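Local coordinates for protein transcriptional regulator, putative, Mar family (Thermotoga maritima, PDB 2ETH) that probably binds DNA as a two-fold symmetric MarR-type winged-helix dimer and regulates transcription, at the interface of chains A and B. Coordinates in Å, arbitrary orientation; residue numbers count along the deposited sequence, not the author numbering. Chains: chain A/B, transcriptional regulator, putative, Mar family.

The interface of chains A and B. Residues chain A 48, 51-52, 55-56, 67; chain B 23, 26-27, 30.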
# COMPACT_ATOMS: atom_id res chain seq x y z
N TYR A 48 -2.38 -6.06 5.62
CA TYR A 48 -2.45 -6.97 4.50
C TYR A 48 -3.20 -8.25 4.91
O TYR A 48 -4.13 -8.72 4.19
CB TYR A 48 -0.99 -7.26 4.04
CG TYR A 48 -0.85 -7.87 2.67
CD1 TYR A 48 -1.70 -7.52 1.62
CD2 TYR A 48 0.14 -8.82 2.41
CE1 TYR A 48 -1.58 -8.09 0.35
CE2 TYR A 48 0.26 -9.39 1.12
CZ TYR A 48 -0.62 -9.01 0.12
OH TYR A 48 -0.54 -9.55 -1.12
N LEU A 51 -7.05 -7.30 5.61
CA LEU A 51 -7.83 -7.21 4.34
C LEU A 51 -8.04 -8.54 3.64
O LEU A 51 -9.13 -8.83 3.11
CB LEU A 51 -7.18 -6.22 3.39
CG LEU A 51 -7.22 -4.74 3.82
CD1 LEU A 51 -6.29 -3.91 2.91
CD2 LEU A 51 -8.68 -4.23 3.78
N TYR A 52 -7.02 -9.38 3.65
CA TYR A 52 -7.15 -10.70 3.06
C TYR A 52 -8.34 -11.40 3.69
O TYR A 52 -9.23 -11.83 2.98
CB TYR A 52 -5.86 -11.49 3.25
CG TYR A 52 -5.89 -12.89 2.69
CD1 TYR A 52 -6.34 -13.11 1.39
CD2 TYR A 52 -5.45 -13.98 3.44
CE1 TYR A 52 -6.36 -14.39 0.84
CE2 TYR A 52 -5.46 -15.26 2.90
CZ TYR A 52 -5.94 -15.45 1.57
OH TYR A 52 -6.03 -16.69 0.97
N LEU A 55 -11.70 -9.33 3.01
CA LEU A 55 -12.16 -9.37 1.59
C LEU A 55 -12.55 -10.76 1.13
O LEU A 55 -13.53 -10.89 0.42
CB LEU A 55 -11.12 -8.85 0.62
CG LEU A 55 -10.99 -7.34 0.58
CD1 LEU A 55 -9.74 -7.06 -0.25
CD2 LEU A 55 -12.28 -6.71 0.01
N PHE A 56 -11.80 -11.77 1.56
CA PHE A 56 -11.99 -13.13 1.07
C PHE A 56 -12.45 -14.16 2.10
O PHE A 56 -12.50 -15.37 1.82
CB PHE A 56 -10.70 -13.58 0.40
CG PHE A 56 -10.43 -12.82 -0.87
CD1 PHE A 56 -11.22 -13.06 -2.01
CD2 PHE A 56 -9.43 -11.85 -0.92
CE1 PHE A 56 -11.00 -12.34 -3.19
CE2 PHE A 56 -9.17 -11.13 -2.12
CZ PHE A 56 -9.94 -11.35 -3.23
N PHE A 67 -0.24 -17.26 1.86
CA PHE A 67 -0.53 -15.93 1.29
C PHE A 67 0.50 -14.86 1.66
O PHE A 67 0.80 -13.97 0.87
CB PHE A 67 -1.91 -15.45 1.77
CG PHE A 67 -2.04 -13.95 1.83
CD1 PHE A 67 -2.48 -13.25 0.73
CD2 PHE A 67 -1.71 -13.25 2.99
CE1 PHE A 67 -2.60 -11.89 0.78
CE2 PHE A 67 -1.83 -11.87 3.04
CZ PHE A 67 -2.28 -11.19 1.93
N PHE B 23 -6.67 -6.12 -4.97
CA PHE B 23 -5.98 -6.87 -3.92
C PHE B 23 -5.40 -8.20 -4.39
O PHE B 23 -4.35 -8.58 -3.94
CB PHE B 23 -6.95 -7.13 -2.75
CG PHE B 23 -6.26 -7.62 -1.52
CD1 PHE B 23 -5.65 -6.75 -0.67
CD2 PHE B 23 -6.21 -8.98 -1.22
CE1 PHE B 23 -4.99 -7.20 0.44
CE2 PHE B 23 -5.55 -9.41 -0.11
CZ PHE B 23 -4.95 -8.53 0.72
N VAL B 26 -2.31 -7.02 -6.30
CA VAL B 26 -1.28 -6.78 -5.26
C VAL B 26 -0.71 -8.11 -4.73
O VAL B 26 0.51 -8.23 -4.60
CB VAL B 26 -1.84 -5.97 -4.08
CG1 VAL B 26 -0.85 -6.03 -2.89
CG2 VAL B 26 -2.15 -4.52 -4.51
N MSE B 27 -1.60 -9.07 -4.45
CA MSE B 27 -1.22 -10.43 -4.05
C MSE B 27 -0.23 -11.02 -5.01
O MSE B 27 0.71 -11.65 -4.56
CB MSE B 27 -2.43 -11.38 -3.95
CG MSE B 27 -3.15 -11.40 -2.59
SE MSE B 27 -4.86 -12.45 -2.50
CE MSE B 27 -4.16 -14.24 -2.21
N SER B 30 3.08 -9.29 -4.90
CA SER B 30 3.76 -9.88 -3.71
C SER B 30 4.55 -11.15 -4.03
O SER B 30 5.56 -11.47 -3.38
CB SER B 30 2.74 -10.18 -2.58
OG SER B 30 2.82 -11.52 -2.09
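Helix 15-32 of one MarR-family subunit packs against the winged helix-turn-helix domain of the other, where B:Phe23 and B:Met27, one turn apart, meet A:Tyr48 and A:Tyr52 of helix 44-56 and A:Phe67 at the end of helix 61-67. The patch illustrates how a helix of one subunit can be held against the partner's DNA-binding domain by apolar packing: no polar atom of one side comes within bonding reach of the other. B:Phe23 is the wedge. With CG anti to the backbone N (chi1 -167°), its ring points tip first into helix 44-56, and its tip atom CZ lies 3.4 Å from CE1 of A:Tyr48. The flank of the tyrosine ring, CD1 and CE1, runs past this tip. The methyl CD1 of A:Leu55 sits over one face of the ring at its root, 3.7 Å from CG of B:Phe23, while A:Phe56 offers its ring edge, CE2 lying 3.8 Å from CD2 of B:Phe23. The backbone of A:Tyr52 and CB of A:Leu51 border the ring near its tip.

B:Met27, a selenomethionine, lies across A:Phe67 at about a right angle. Its CG meets the phenylalanine edge in plane, 3.4 Å from CE1; the chain then bends at its last torsion (chi3 83°), carrying the methyl CE to 3.5 Å from CD1 of A:Phe67 and 3.8 Å from CE1 of A:Tyr52. Within chain A, A:Tyr52 lies nearly parallel over one face of A:Phe67, whose tip CZ points onto the face of the tilted A:Tyr48 ring; this packing probably helps fix the rings. The phenol oxygen OH of A:Tyr48 ends among carbon atoms of helix 15-32, including CB of B:Ser30 at 3.6 Å.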